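Long-range contacts in vacuolar-sorting protein BRO1 (Saccharomyces cerevisiae, PDB 1ZB1), which helps sort cargo proteins into the intralumenal vesicles of multivesicular bodies and recruits the deubiquitinase DOA4 to endosomes, here represented by its Bro1 domain: residues Ser77-His81 and Tyr356-Ala361; Trp23-Ser28 and Tyr44-Ser50; Glu103-Ala107 and Ile238-Trp244; Leu73-Ser77 and Trp349-Leu353; Leu152-Phe156 and Cys186-Ala190. All blocks are in the same frame, centred on the assembly; numbering follows the deposited sequence.

In the fold
All five contacts belong to the Bro1 domain, an elongated, mostly helical body, and no ligand or active site is involved. Contacts 1 and 4 form one interface: both join helix 65-86 to helix 349-371, they share S77, and their centres lie about 8 Å apart. Contact 2, about 17 Å from contact 1 centre to centre, touches it where W23 CZ2 packs on F78 CE2 at 4.0 Å; W23 NE1 also makes a probable hydrogen bond to Y75 OH of contact 4, at 3.1 Å. Toward the middle of the chain, I352 CD1 of contact 4 meets K154 CG of contact 5 at 3.8 Å. Contact 3 stands apart, with nearest atoms about 7 Å from contact 5 and about 22 Å from contact 2.

Contact 1. Residues Ser77-His81 and Tyr356-Ala361; sequences SFLEH and YMQDVA
Segments 77-81 and 356-361, on helices 65-86 and 349-371 of the Bro1 domain, cross at -72° with short axes 9.2 Å apart, and the imidazole of H81 is clamped between two side chains of the second. M357 CE lies over one ring face, 3.6 Å from the centroid, and A361 CB covers the opposite face at 3.8 Å; both are CH-pi contacts 22° off the normal. M357 reaches the ring because its chain bends at chi2 (-65°) and again at chi3, which also brings CE to E80 CG. H81 CE1 approaches M357 O closely, at 3.0 Å, and a weak bond from H81 ND1 to S77 O may help to orient the ring. One turn earlier, S77 OG sits 3.4 Å from Y356 CB while bonding to L73 O. V360 divides its methyls, CG2 against S77 CB at 3.7 Å and CG1 against F78 N at 3.5 Å. The E80 carboxylate turns away to a salt bridge with K122. This is a buried crossing in the mainly helical Bro1 domain.

Contact 2. Residues Trp23-Ser28 and Tyr44-Ser50; sequences WKKGLS and YDEKATS
Y44 holds CG opposite its own backbone N (chi1 -170°), which brings its OH to 3.6 Å from K24 CB, and the bend of K24 at chi3 (71°) turns CE and NZ toward E46 and S50. K24 CE passes E46 OE1 at 3.5 Å, but NZ remains 4.1 Å from that oxygen, a proximity of opposite charges rather than a salt bridge. A water instead ties the ammonium to the second helix, accepting from K24 NZ at 2.9 Å and hydrogen-bonding S50 OG at 2.7 Å. Deeper in, T49 points its methyl CG2 at K24 CA (3.7 Å) and its hydroxyl toward L27 CD2. That hydroxyl also donates to D45 O, which accepts T49 N as well. L367 of helix 349-371 covers L27 and T49 together. The D45 carboxylate caps the second helix, with A48 N giving OD1 a nearly straight bond (172°) from above its plane. Such a side-chain N-cap marks the start of helix 46-58, which packs against helix 23-34 in a helical pair.

Contact 3. Residues Glu103-Ala107 and Ile238-Trp244; sequences EYSSA and IYGEPKW
Loop 103-107 meets the turn before helix 242-269 and the first residues of that helix, with Y104 CA and E241 CA 5.9 Å apart. Y104 carries most of the contact. Its ring lies flat over G240, whose CA stands 4.0 Å from the centroid and 5° off the normal, a CH-pi contact over the ring centre. The edge of the same ring is turned toward the face of Y239 in a T-shaped pair, planes at 76° and centroids 5.1 Å apart. Their hydroxyls are hydrogen-bonded, Y104 OH to Y239 OH 2.7 Å; Y239 OH is also bonded to D173, so it has two partners. W244 completes the aromatic cluster, CH2 to Y104 CE2 at 3.9 Å, in an oblique relation. E241, folded back at chi2 (-73°), lays its carboxylate by the base of the tyrosine, OE1 3.5 Å from Y104 CB. S106 OG rests on P242 CG, whereas G240 O is buried without a polar partner. The loop between strands 97-100 and 112-115 is thus held against the start of helix 242-269, with helix 176-198 packing on Y239 and W244 and helix 208-230 on W244.

Contact 4. Residues Leu73-Ser77 and Trp349-Leu353; sequences LKYYS and WEKIL
Y76 presents one face of its phenol ring to the indole edge of W349, whose CZ2 stands over the rim of the ring, 3.6 Å from Y76 CD2. The planes are almost perpendicular, at 88°, and the tyrosine and six-membered ring centroids are 5.1 Å apart, which defines an edge-to-face (T-shaped) pair. Both aromatic groups hold CG opposite the backbone N (chi1 -168° for Y76), which directs both rings into the gap between the short axes, 11.6 Å apart. Their polar ends share one water: it is hydrogen-bonded to Y76 OH at 2.7 Å and accepts only a weak bond from W349 NE1 at 3.4 Å.

Leucines fill in around the pair. L73 runs past the indole in the opposite sense, touching it at its edge through CD1, 3.7 Å from W349 CH2. L353 reaches back with both methyls: CD2 meets Y76 CD2 at 3.7 Å, CD1 comes to 3.4 Å from S77 OG, and L353 CB covers part of one indole face. L73 O accepts from S77 N as well as from the serine hydroxyl, the two donors arriving from opposite faces of its carbonyl plane. L126 of helix 118-139 packs on both Y76 and W349. A steep crossing of the two short segments, -106°, filled by large side chains, joins the beginning of helix 349-371 to helix 65-86 in the mainly helical Bro1 domain.

Contact 5. Residues Leu152-Phe156 and Cys186-Ala190; sequences LTKAF and CHAEA
Ring stacking brings F156 and H187 together: their side chains run alongside each other in the same direction, with planes 21° apart and centroids at 4.5 Å, an offset stack. The slide carries F156 CZ to 3.5 Å from H187 ND1 and leaves H187 CB over the middle of the phenyl ring, a CH-pi contact 3.8 Å from the centroid. Each residue places CG opposite its own backbone N (chi1 167° for F156), which sends both rings to the same side of the interface. A hydrogen bond from H187 NE2 to D342 helps to hold the imidazole. The segments lie on neighbouring antiparallel helices, 146-165 and 176-198, and cross at -159° in a helical hairpin of the Bro1 domain.

Among the apolar contacts, A155, C186 and A190 are small, consistent with short axes only 8.3 Å apart. C186 fits at F156, CB to CB at 4.0 Å, and its SG meets A155 CB at 3.7 Å; one turn away, L152 CB and A190 CB are likewise 4.0 Å apart.

Polar groups enter mainly as neighbours of methyls. E189 crosses L152 at about a right angle, OE1 3.8 Å from L152 CD2, while its OE2 accepts from F11 N. T153 OG1 approaches A190 CB and hydrogen-bonds to I149 O on its own helix.

Contact 1. Residues Ser77-His81 and Tyr356-Ala361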
# COMPACT_ATOMS: atom_id res chain seq x y z
N SER A 77 -2.96 -12.01 16.27
CA SER A 77 -3.41 -13.39 16.44
C SER A 77 -4.06 -13.56 17.81
O SER A 77 -5.10 -14.19 17.93
CB SER A 77 -2.25 -14.38 16.30
OG SER A 77 -1.77 -14.41 14.96
N PHE A 78 -3.43 -13.00 18.83
CA PHE A 78 -3.97 -13.08 20.19
C PHE A 78 -5.38 -12.50 20.21
O PHE A 78 -6.30 -13.08 20.79
CB PHE A 78 -3.10 -12.28 21.17
CG PHE A 78 -3.75 -12.09 22.52
CD1 PHE A 78 -3.70 -13.10 23.48
CD2 PHE A 78 -4.48 -10.94 22.79
CE1 PHE A 78 -4.37 -12.96 24.70
CE2 PHE A 78 -5.15 -10.80 24.01
CZ PHE A 78 -5.10 -11.81 24.96
N LEU A 79 -5.52 -11.34 19.59
CA LEU A 79 -6.80 -10.63 19.51
C LEU A 79 -7.86 -11.39 18.74
O LEU A 79 -9.03 -11.41 19.13
CB LEU A 79 -6.60 -9.27 18.83
CG LEU A 79 -6.39 -7.96 19.59
CD1 LEU A 79 -6.07 -8.16 21.06
CD2 LEU A 79 -5.32 -7.19 18.87
N GLU A 80 -7.46 -12.00 17.62
CA GLU A 80 -8.40 -12.74 16.79
C GLU A 80 -8.96 -13.94 17.55
O GLU A 80 -10.17 -14.20 17.51
CB GLU A 80 -7.72 -13.18 15.48
CG GLU A 80 -8.68 -13.76 14.46
CD GLU A 80 -9.72 -12.75 13.99
OE1 GLU A 80 -10.39 -12.12 14.84
OE2 GLU A 80 -9.87 -12.59 12.76
N HIS A 81 -8.10 -14.69 18.23
CA HIS A 81 -8.55 -15.84 19.00
C HIS A 81 -9.43 -15.38 20.17
O HIS A 81 -10.38 -16.06 20.54
CB HIS A 81 -7.37 -16.64 19.54
CG HIS A 81 -6.73 -17.55 18.53
ND1 HIS A 81 -5.48 -17.32 18.01
CD2 HIS A 81 -7.17 -18.69 17.96
CE1 HIS A 81 -5.17 -18.28 17.15
NE2 HIS A 81 -6.19 -19.13 17.11
N TYR A 356 0.70 -17.46 11.88
CA TYR A 356 0.90 -17.04 13.28
C TYR A 356 -0.14 -17.52 14.28
O TYR A 356 0.10 -17.50 15.49
CB TYR A 356 0.97 -15.51 13.36
CG TYR A 356 2.07 -14.90 12.53
CD1 TYR A 356 1.89 -14.63 11.17
CD2 TYR A 356 3.31 -14.62 13.10
CE1 TYR A 356 2.93 -14.09 10.40
CE2 TYR A 356 4.35 -14.09 12.34
CZ TYR A 356 4.15 -13.83 10.99
OH TYR A 356 5.19 -13.33 10.24
N MET A 357 -1.29 -17.97 13.78
CA MET A 357 -2.39 -18.41 14.65
C MET A 357 -2.14 -19.60 15.59
O MET A 357 -2.51 -19.54 16.77
CB MET A 357 -3.62 -18.68 13.79
CG MET A 357 -4.16 -17.44 13.07
SD MET A 357 -4.80 -16.16 14.19
CE MET A 357 -6.44 -16.76 14.50
N GLN A 358 -1.53 -20.67 15.09
CA GLN A 358 -1.27 -21.86 15.91
C GLN A 358 -0.51 -21.64 17.23
O GLN A 358 -1.02 -21.97 18.31
CB GLN A 358 -0.53 -22.92 15.09
CG GLN A 358 -1.37 -24.12 14.70
CD GLN A 358 -1.81 -24.94 15.90
OE1 GLN A 358 -2.60 -24.49 16.73
NE2 GLN A 358 -1.30 -26.17 15.99
N ASP A 359 0.70 -21.11 17.14
CA ASP A 359 1.51 -20.89 18.34
C ASP A 359 0.84 -20.01 19.40
O ASP A 359 0.98 -20.25 20.60
CB ASP A 359 2.88 -20.29 17.96
CG ASP A 359 3.76 -21.27 17.21
OD1 ASP A 359 3.81 -22.46 17.61
OD2 ASP A 359 4.41 -20.86 16.22
N VAL A 360 0.11 -18.99 18.94
CA VAL A 360 -0.58 -18.08 19.85
C VAL A 360 -1.74 -18.77 20.58
O VAL A 360 -1.93 -18.56 21.77
CB VAL A 360 -1.09 -16.83 19.10
CG1 VAL A 360 -2.06 -16.05 19.97
CG2 VAL A 360 0.09 -15.94 18.71
N ALA A 361 -2.50 -19.59 19.86
CA ALA A 361 -3.62 -20.28 20.48
C ALA A 361 -3.15 -21.20 21.60
O ALA A 361 -3.82 -21.33 22.63
CB ALA A 361 -4.37 -21.10 19.43

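Contact 2. Residues Trp23-Ser28 and Tyr44-Ser50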
# COMPACT_ATOMS: atom_id res chain seq x y z
N TRP A 23 -2.12 -4.68 30.56
CA TRP A 23 -2.92 -5.90 30.49
C TRP A 23 -2.97 -6.63 31.84
O TRP A 23 -3.99 -7.23 32.16
CB TRP A 23 -2.37 -6.86 29.42
CG TRP A 23 -3.03 -6.73 28.06
CD1 TRP A 23 -2.49 -6.16 26.94
CD2 TRP A 23 -4.33 -7.18 27.69
NE1 TRP A 23 -3.38 -6.25 25.89
CE2 TRP A 23 -4.52 -6.87 26.32
CE3 TRP A 23 -5.37 -7.83 28.38
CZ2 TRP A 23 -5.70 -7.18 25.63
CZ3 TRP A 23 -6.54 -8.14 27.69
CH2 TRP A 23 -6.69 -7.81 26.33
N LYS A 24 -1.89 -6.58 32.60
CA LYS A 24 -1.86 -7.24 33.91
C LYS A 24 -2.91 -6.63 34.84
O LYS A 24 -3.77 -7.33 35.37
CB LYS A 24 -0.46 -7.13 34.54
CG LYS A 24 0.63 -7.78 33.71
CD LYS A 24 2.02 -7.54 34.29
CE LYS A 24 2.24 -8.31 35.58
NZ LYS A 24 3.61 -8.12 36.13
N LYS A 25 -2.84 -5.32 35.03
CA LYS A 25 -3.79 -4.63 35.89
C LYS A 25 -5.22 -4.74 35.35
O LYS A 25 -6.16 -4.97 36.10
CB LYS A 25 -3.41 -3.16 36.03
CG LYS A 25 -4.40 -2.33 36.84
CD LYS A 25 -3.96 -0.87 36.90
CE LYS A 25 -5.01 -0.01 37.60
NZ LYS A 25 -4.64 1.44 37.60
N GLY A 26 -5.36 -4.58 34.04
CA GLY A 26 -6.68 -4.64 33.42
C GLY A 26 -7.35 -5.99 33.51
O GLY A 26 -8.56 -6.08 33.72
N LEU A 27 -6.57 -7.06 33.35
CA LEU A 27 -7.13 -8.40 33.40
C LEU A 27 -7.40 -8.84 34.84
O LEU A 27 -8.42 -9.48 35.12
CB LEU A 27 -6.17 -9.38 32.72
CG LEU A 27 -6.77 -10.69 32.19
CD1 LEU A 27 -8.08 -10.41 31.47
CD2 LEU A 27 -5.77 -11.35 31.25
N SER A 28 -6.50 -8.51 35.75
CA SER A 28 -6.70 -8.90 37.14
C SER A 28 -7.90 -8.14 37.72
O SER A 28 -8.69 -8.71 38.47
CB SER A 28 -5.43 -8.64 37.97
OG SER A 28 -5.05 -7.28 37.92
N TYR A 44 -6.32 -16.57 36.89
CA TYR A 44 -5.26 -15.72 36.36
C TYR A 44 -3.98 -16.48 36.01
O TYR A 44 -3.48 -17.28 36.80
CB TYR A 44 -4.95 -14.63 37.38
CG TYR A 44 -4.03 -13.53 36.89
CD1 TYR A 44 -4.39 -12.71 35.83
CD2 TYR A 44 -2.81 -13.28 37.53
CE1 TYR A 44 -3.57 -11.67 35.40
CE2 TYR A 44 -1.98 -12.23 37.11
CZ TYR A 44 -2.37 -11.43 36.05
OH TYR A 44 -1.56 -10.40 35.62
N ASP A 45 -3.45 -16.23 34.82
CA ASP A 45 -2.19 -16.84 34.38
C ASP A 45 -1.18 -15.70 34.39
O ASP A 45 -1.07 -14.95 33.42
CB ASP A 45 -2.32 -17.39 32.95
CG ASP A 45 -1.09 -18.15 32.49
OD1 ASP A 45 0.03 -17.87 32.99
OD2 ASP A 45 -1.23 -19.02 31.61
N GLU A 46 -0.47 -15.57 35.51
CA GLU A 46 0.51 -14.50 35.67
C GLU A 46 1.59 -14.46 34.59
O GLU A 46 1.89 -13.40 34.05
CB GLU A 46 1.17 -14.61 37.05
CG GLU A 46 2.39 -13.71 37.26
CD GLU A 46 2.06 -12.23 37.21
OE1 GLU A 46 1.63 -11.74 36.14
OE2 GLU A 46 2.25 -11.55 38.24
N LYS A 47 2.16 -15.62 34.28
CA LYS A 47 3.21 -15.69 33.28
C LYS A 47 2.74 -15.27 31.88
O LYS A 47 3.35 -14.40 31.25
CB LYS A 47 3.79 -17.10 33.22
CG LYS A 47 5.02 -17.23 32.34
CD LYS A 47 5.60 -18.64 32.43
CE LYS A 47 6.84 -18.79 31.57
NZ LYS A 47 6.54 -18.69 30.11
N ALA A 48 1.66 -15.88 31.41
CA ALA A 48 1.13 -15.54 30.09
C ALA A 48 0.72 -14.07 30.02
O ALA A 48 1.04 -13.39 29.05
CB ALA A 48 -0.06 -16.44 29.77
N THR A 49 0.02 -13.59 31.04
CA THR A 49 -0.43 -12.20 31.05
C THR A 49 0.74 -11.22 31.07
O THR A 49 0.65 -10.13 30.50
CB THR A 49 -1.36 -11.92 32.25
OG1 THR A 49 -2.41 -12.88 32.27
CG2 THR A 49 -1.97 -10.51 32.14
N SER A 50 1.84 -11.61 31.70
CA SER A 50 3.03 -10.77 31.75
C SER A 50 3.66 -10.71 30.35
O SER A 50 4.09 -9.66 29.89
CB SER A 50 4.03 -11.33 32.76
OG SER A 50 5.21 -10.54 32.80
O HOH W 1 6.02 -8.89 34.73

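Contact 3. Residues Glu103-Ala107 and Ile238-Trp244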
# COMPACT_ATOMS: atom_id res chain seq x y z
N GLU A 103 -0.29 10.93 12.20
CA GLU A 103 0.09 12.33 12.03
C GLU A 103 0.80 12.64 10.72
O GLU A 103 2.00 12.39 10.59
CB GLU A 103 0.96 12.78 13.21
CG GLU A 103 0.21 12.83 14.53
CD GLU A 103 1.08 13.23 15.70
OE1 GLU A 103 0.52 13.55 16.77
OE2 GLU A 103 2.33 13.22 15.57
N TYR A 104 0.07 13.17 9.75
CA TYR A 104 0.68 13.51 8.46
C TYR A 104 1.08 14.98 8.45
O TYR A 104 2.25 15.32 8.65
CB TYR A 104 -0.30 13.26 7.31
CG TYR A 104 -0.76 11.83 7.15
CD1 TYR A 104 -1.98 11.42 7.66
CD2 TYR A 104 0.03 10.89 6.48
CE1 TYR A 104 -2.42 10.12 7.50
CE2 TYR A 104 -0.40 9.57 6.32
CZ TYR A 104 -1.63 9.20 6.84
OH TYR A 104 -2.09 7.91 6.69
N SER A 105 0.10 15.84 8.22
CA SER A 105 0.30 17.28 8.18
C SER A 105 -1.06 17.94 8.32
O SER A 105 -1.30 18.71 9.26
CB SER A 105 0.93 17.70 6.85
OG SER A 105 2.25 17.20 6.71
N SER A 106 -1.95 17.62 7.39
CA SER A 106 -3.30 18.16 7.38
C SER A 106 -4.14 17.63 8.53
O SER A 106 -5.06 18.30 9.01
CB SER A 106 -3.98 17.84 6.04
OG SER A 106 -3.26 18.39 4.95
N ALA A 107 -3.82 16.42 8.99
CA ALA A 107 -4.54 15.80 10.10
C ALA A 107 -4.24 16.51 11.42
O ALA A 107 -3.42 17.43 11.47
CB ALA A 107 -4.17 14.32 10.20
N ILE A 238 -7.33 16.75 1.72
CA ILE A 238 -7.08 15.37 1.30
C ILE A 238 -6.55 14.60 2.50
O ILE A 238 -5.84 15.16 3.34
CB ILE A 238 -6.07 15.31 0.13
CG1 ILE A 238 -6.66 16.03 -1.09
CG2 ILE A 238 -5.74 13.86 -0.21
CD1 ILE A 238 -5.80 15.95 -2.34
N TYR A 239 -6.88 13.32 2.58
CA TYR A 239 -6.48 12.47 3.71
C TYR A 239 -5.00 12.39 4.11
O TYR A 239 -4.64 12.73 5.24
CB TYR A 239 -7.02 11.06 3.50
CG TYR A 239 -6.48 10.07 4.51
CD1 TYR A 239 -6.67 10.25 5.88
CD2 TYR A 239 -5.71 8.98 4.09
CE1 TYR A 239 -6.10 9.38 6.81
CE2 TYR A 239 -5.14 8.11 5.01
CZ TYR A 239 -5.34 8.32 6.36
OH TYR A 239 -4.74 7.48 7.26
N GLY A 240 -4.14 11.92 3.22
CA GLY A 240 -2.73 11.77 3.57
C GLY A 240 -1.85 13.00 3.55
O GLY A 240 -2.10 13.99 4.25
N GLU A 241 -0.78 12.93 2.75
CA GLU A 241 0.15 14.04 2.61
C GLU A 241 -0.23 14.84 1.38
O GLU A 241 -0.50 14.27 0.31
CB GLU A 241 1.58 13.51 2.44
CG GLU A 241 2.09 12.72 3.63
CD GLU A 241 2.41 13.60 4.82
OE1 GLU A 241 1.79 14.68 4.95
OE2 GLU A 241 3.27 13.21 5.63
N PRO A 242 -0.27 16.18 1.50
CA PRO A 242 -0.62 17.04 0.37
C PRO A 242 0.26 16.78 -0.85
O PRO A 242 -0.21 16.81 -1.99
CB PRO A 242 -0.42 18.44 0.94
CG PRO A 242 -0.78 18.26 2.37
CD PRO A 242 -0.08 16.97 2.72
N LYS A 243 1.54 16.50 -0.61
CA LYS A 243 2.50 16.24 -1.67
C LYS A 243 2.15 15.07 -2.59
O LYS A 243 2.56 15.04 -3.75
CB LYS A 243 3.89 15.98 -1.07
CG LYS A 243 4.55 17.19 -0.45
CD LYS A 243 5.81 16.79 0.31
CE LYS A 243 6.77 16.00 -0.57
NZ LYS A 243 7.98 15.57 0.17
N TRP A 244 1.39 14.10 -2.08
CA TRP A 244 1.03 12.92 -2.87
C TRP A 244 0.18 13.20 -4.10
O TRP A 244 0.33 12.53 -5.13
CB TRP A 244 0.29 11.90 -2.00
CG TRP A 244 1.09 11.35 -0.86
CD1 TRP A 244 2.44 11.46 -0.66
CD2 TRP A 244 0.59 10.56 0.23
NE1 TRP A 244 2.81 10.79 0.48
CE2 TRP A 244 1.69 10.23 1.04
CE3 TRP A 244 -0.69 10.10 0.59
CZ2 TRP A 244 1.56 9.45 2.20
CZ3 TRP A 244 -0.82 9.33 1.74
CH2 TRP A 244 0.30 9.02 2.53

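Contact 4. Residues Leu73-Ser77 and Trp349-Leu353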
# COMPACT_ATOMS: atom_id res chain seq x y z
N LEU A 73 1.86 -9.05 14.17
CA LEU A 73 1.13 -10.20 13.64
C LEU A 73 0.79 -11.15 14.79
O LEU A 73 -0.31 -11.72 14.83
CB LEU A 73 1.96 -10.96 12.59
CG LEU A 73 1.93 -10.67 11.09
CD1 LEU A 73 0.70 -9.88 10.70
CD2 LEU A 73 3.20 -9.95 10.68
N LYS A 74 1.73 -11.34 15.72
CA LYS A 74 1.49 -12.21 16.86
C LYS A 74 0.43 -11.62 17.80
O LYS A 74 -0.43 -12.33 18.33
CB LYS A 74 2.79 -12.46 17.63
CG LYS A 74 3.78 -13.33 16.85
CD LYS A 74 5.04 -13.66 17.65
CE LYS A 74 5.89 -14.68 16.88
NZ LYS A 74 7.19 -14.98 17.55
N TYR A 75 0.50 -10.31 18.00
CA TYR A 75 -0.48 -9.65 18.86
C TYR A 75 -1.87 -9.71 18.21
O TYR A 75 -2.87 -9.90 18.90
CB TYR A 75 -0.08 -8.20 19.16
CG TYR A 75 -0.99 -7.51 20.16
CD1 TYR A 75 -1.22 -8.07 21.42
CD2 TYR A 75 -1.66 -6.33 19.83
CE1 TYR A 75 -2.10 -7.48 22.33
CE2 TYR A 75 -2.54 -5.72 20.74
CZ TYR A 75 -2.75 -6.30 21.98
OH TYR A 75 -3.65 -5.75 22.87
N TYR A 76 -1.95 -9.53 16.89
CA TYR A 76 -3.25 -9.59 16.21
C TYR A 76 -3.82 -11.00 16.39
O TYR A 76 -5.02 -11.16 16.66
CB TYR A 76 -3.12 -9.29 14.71
CG TYR A 76 -4.46 -9.05 14.01
CD1 TYR A 76 -4.97 -7.76 13.86
CD2 TYR A 76 -5.23 -10.12 13.55
CE1 TYR A 76 -6.22 -7.54 13.26
CE2 TYR A 76 -6.48 -9.92 12.95
CZ TYR A 76 -6.97 -8.62 12.81
OH TYR A 76 -8.20 -8.40 12.21
N SER A 77 -2.96 -12.01 16.27
CA SER A 77 -3.41 -13.39 16.44
C SER A 77 -4.06 -13.56 17.81
O SER A 77 -5.10 -14.19 17.93
CB SER A 77 -2.25 -14.38 16.30
OG SER A 77 -1.77 -14.41 14.96
N TRP A 349 -5.83 -11.54 3.51
CA TRP A 349 -5.29 -11.16 4.82
C TRP A 349 -5.29 -12.44 5.65
O TRP A 349 -4.37 -12.69 6.43
CB TRP A 349 -6.18 -10.11 5.51
CG TRP A 349 -6.02 -10.03 7.03
CD1 TRP A 349 -7.02 -10.11 7.96
CD2 TRP A 349 -4.79 -9.86 7.77
NE1 TRP A 349 -6.49 -10.02 9.24
CE2 TRP A 349 -5.14 -9.86 9.15
CE3 TRP A 349 -3.44 -9.71 7.41
CZ2 TRP A 349 -4.18 -9.72 10.16
CZ3 TRP A 349 -2.49 -9.57 8.43
CH2 TRP A 349 -2.86 -9.58 9.78
N GLU A 350 -6.33 -13.26 5.46
CA GLU A 350 -6.46 -14.52 6.17
C GLU A 350 -5.23 -15.41 5.99
O GLU A 350 -4.76 -16.03 6.95
CB GLU A 350 -7.71 -15.28 5.69
CG GLU A 350 -9.05 -14.65 6.09
CD GLU A 350 -9.49 -13.50 5.19
OE1 GLU A 350 -10.65 -13.07 5.31
OE2 GLU A 350 -8.67 -13.02 4.37
N LYS A 351 -4.71 -15.47 4.77
CA LYS A 351 -3.53 -16.28 4.48
C LYS A 351 -2.24 -15.67 5.03
O LYS A 351 -1.30 -16.39 5.36
CB LYS A 351 -3.40 -16.49 2.96
CG LYS A 351 -4.52 -17.34 2.37
CD LYS A 351 -4.30 -17.59 0.88
CE LYS A 351 -5.43 -18.44 0.30
NZ LYS A 351 -5.19 -18.77 -1.14
N ILE A 352 -2.20 -14.35 5.12
CA ILE A 352 -1.02 -13.67 5.67
C ILE A 352 -0.95 -13.93 7.18
O ILE A 352 0.12 -14.17 7.73
CB ILE A 352 -1.09 -12.14 5.42
CG1 ILE A 352 -0.82 -11.84 3.94
CG2 ILE A 352 -0.09 -11.42 6.31
CD1 ILE A 352 -1.04 -10.38 3.55
N LEU A 353 -2.11 -13.89 7.83
CA LEU A 353 -2.19 -14.09 9.27
C LEU A 353 -2.04 -15.54 9.73
O LEU A 353 -1.42 -15.83 10.76
CB LEU A 353 -3.52 -13.53 9.78
CG LEU A 353 -3.89 -13.71 11.26
CD1 LEU A 353 -2.91 -12.94 12.13
CD2 LEU A 353 -5.31 -13.21 11.49
O HOH W 2 -9.29 -10.64 11.09

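Contact 5. Residues Leu152-Phe156 and Cys186-Ala190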
# COMPACT_ATOMS: atom_id res chain seq x y z
N LEU A 152 4.90 -4.80 -0.67
CA LEU A 152 3.88 -3.81 -1.04
C LEU A 152 2.59 -4.57 -1.39
O LEU A 152 1.49 -4.07 -1.17
CB LEU A 152 4.34 -2.98 -2.24
CG LEU A 152 5.38 -1.89 -1.93
CD1 LEU A 152 5.94 -1.33 -3.23
CD2 LEU A 152 4.74 -0.78 -1.10
N THR A 153 2.74 -5.77 -1.92
CA THR A 153 1.59 -6.59 -2.27
C THR A 153 0.84 -6.98 -1.00
O THR A 153 -0.39 -6.94 -0.96
CB THR A 153 2.04 -7.87 -3.04
OG1 THR A 153 2.56 -7.49 -4.32
CG2 THR A 153 0.86 -8.82 -3.25
N LYS A 154 1.58 -7.33 0.05
CA LYS A 154 0.93 -7.68 1.32
C LYS A 154 0.27 -6.45 1.94
O LYS A 154 -0.82 -6.55 2.52
CB LYS A 154 1.94 -8.31 2.29
CG LYS A 154 2.35 -9.73 1.90
CD LYS A 154 3.38 -10.31 2.85
CE LYS A 154 3.72 -11.74 2.49
NZ LYS A 154 4.79 -12.29 3.38
N ALA A 155 0.91 -5.29 1.84
CA ALA A 155 0.32 -4.07 2.40
C ALA A 155 -1.03 -3.86 1.73
O ALA A 155 -2.03 -3.58 2.40
CB ALA A 155 1.23 -2.87 2.14
N PHE A 156 -1.06 -4.02 0.40
CA PHE A 156 -2.27 -3.88 -0.40
C PHE A 156 -3.37 -4.78 0.18
O PHE A 156 -4.49 -4.33 0.43
CB PHE A 156 -1.94 -4.25 -1.86
CG PHE A 156 -3.14 -4.45 -2.76
CD1 PHE A 156 -4.27 -3.64 -2.66
CD2 PHE A 156 -3.11 -5.44 -3.75
CE1 PHE A 156 -5.35 -3.80 -3.54
CE2 PHE A 156 -4.18 -5.61 -4.64
CZ PHE A 156 -5.30 -4.79 -4.53
N CYS A 186 -0.72 1.23 -2.63
CA CYS A 186 0.19 0.09 -2.52
C CYS A 186 0.16 -0.79 -3.77
O CYS A 186 1.21 -1.27 -4.22
CB CYS A 186 -0.14 -0.74 -1.28
SG CYS A 186 0.12 0.13 0.29
N HIS A 187 -1.02 -1.01 -4.33
CA HIS A 187 -1.15 -1.82 -5.53
C HIS A 187 -0.42 -1.12 -6.69
O HIS A 187 0.37 -1.73 -7.42
CB HIS A 187 -2.62 -2.03 -5.88
CG HIS A 187 -2.86 -2.97 -7.02
ND1 HIS A 187 -4.11 -3.26 -7.50
CD2 HIS A 187 -1.99 -3.70 -7.77
CE1 HIS A 187 -4.01 -4.12 -8.51
NE2 HIS A 187 -2.73 -4.40 -8.69
N ALA A 188 -0.68 0.18 -6.84
CA ALA A 188 -0.05 0.95 -7.91
C ALA A 188 1.48 0.91 -7.80
O ALA A 188 2.16 0.71 -8.80
CB ALA A 188 -0.54 2.40 -7.88
N GLU A 189 2.00 1.10 -6.58
CA GLU A 189 3.45 1.09 -6.37
C GLU A 189 4.06 -0.28 -6.63
O GLU A 189 5.16 -0.38 -7.18
CB GLU A 189 3.80 1.57 -4.96
CG GLU A 189 3.43 3.02 -4.68
CD GLU A 189 3.92 3.51 -3.33
OE1 GLU A 189 4.04 2.68 -2.41
OE2 GLU A 189 4.16 4.73 -3.18
N ALA A 190 3.35 -1.34 -6.25
CA ALA A 190 3.85 -2.69 -6.48
C ALA A 190 4.01 -2.92 -7.99
O ALA A 190 5.04 -3.41 -8.45
CB ALA A 190 2.90 -3.72 -5.87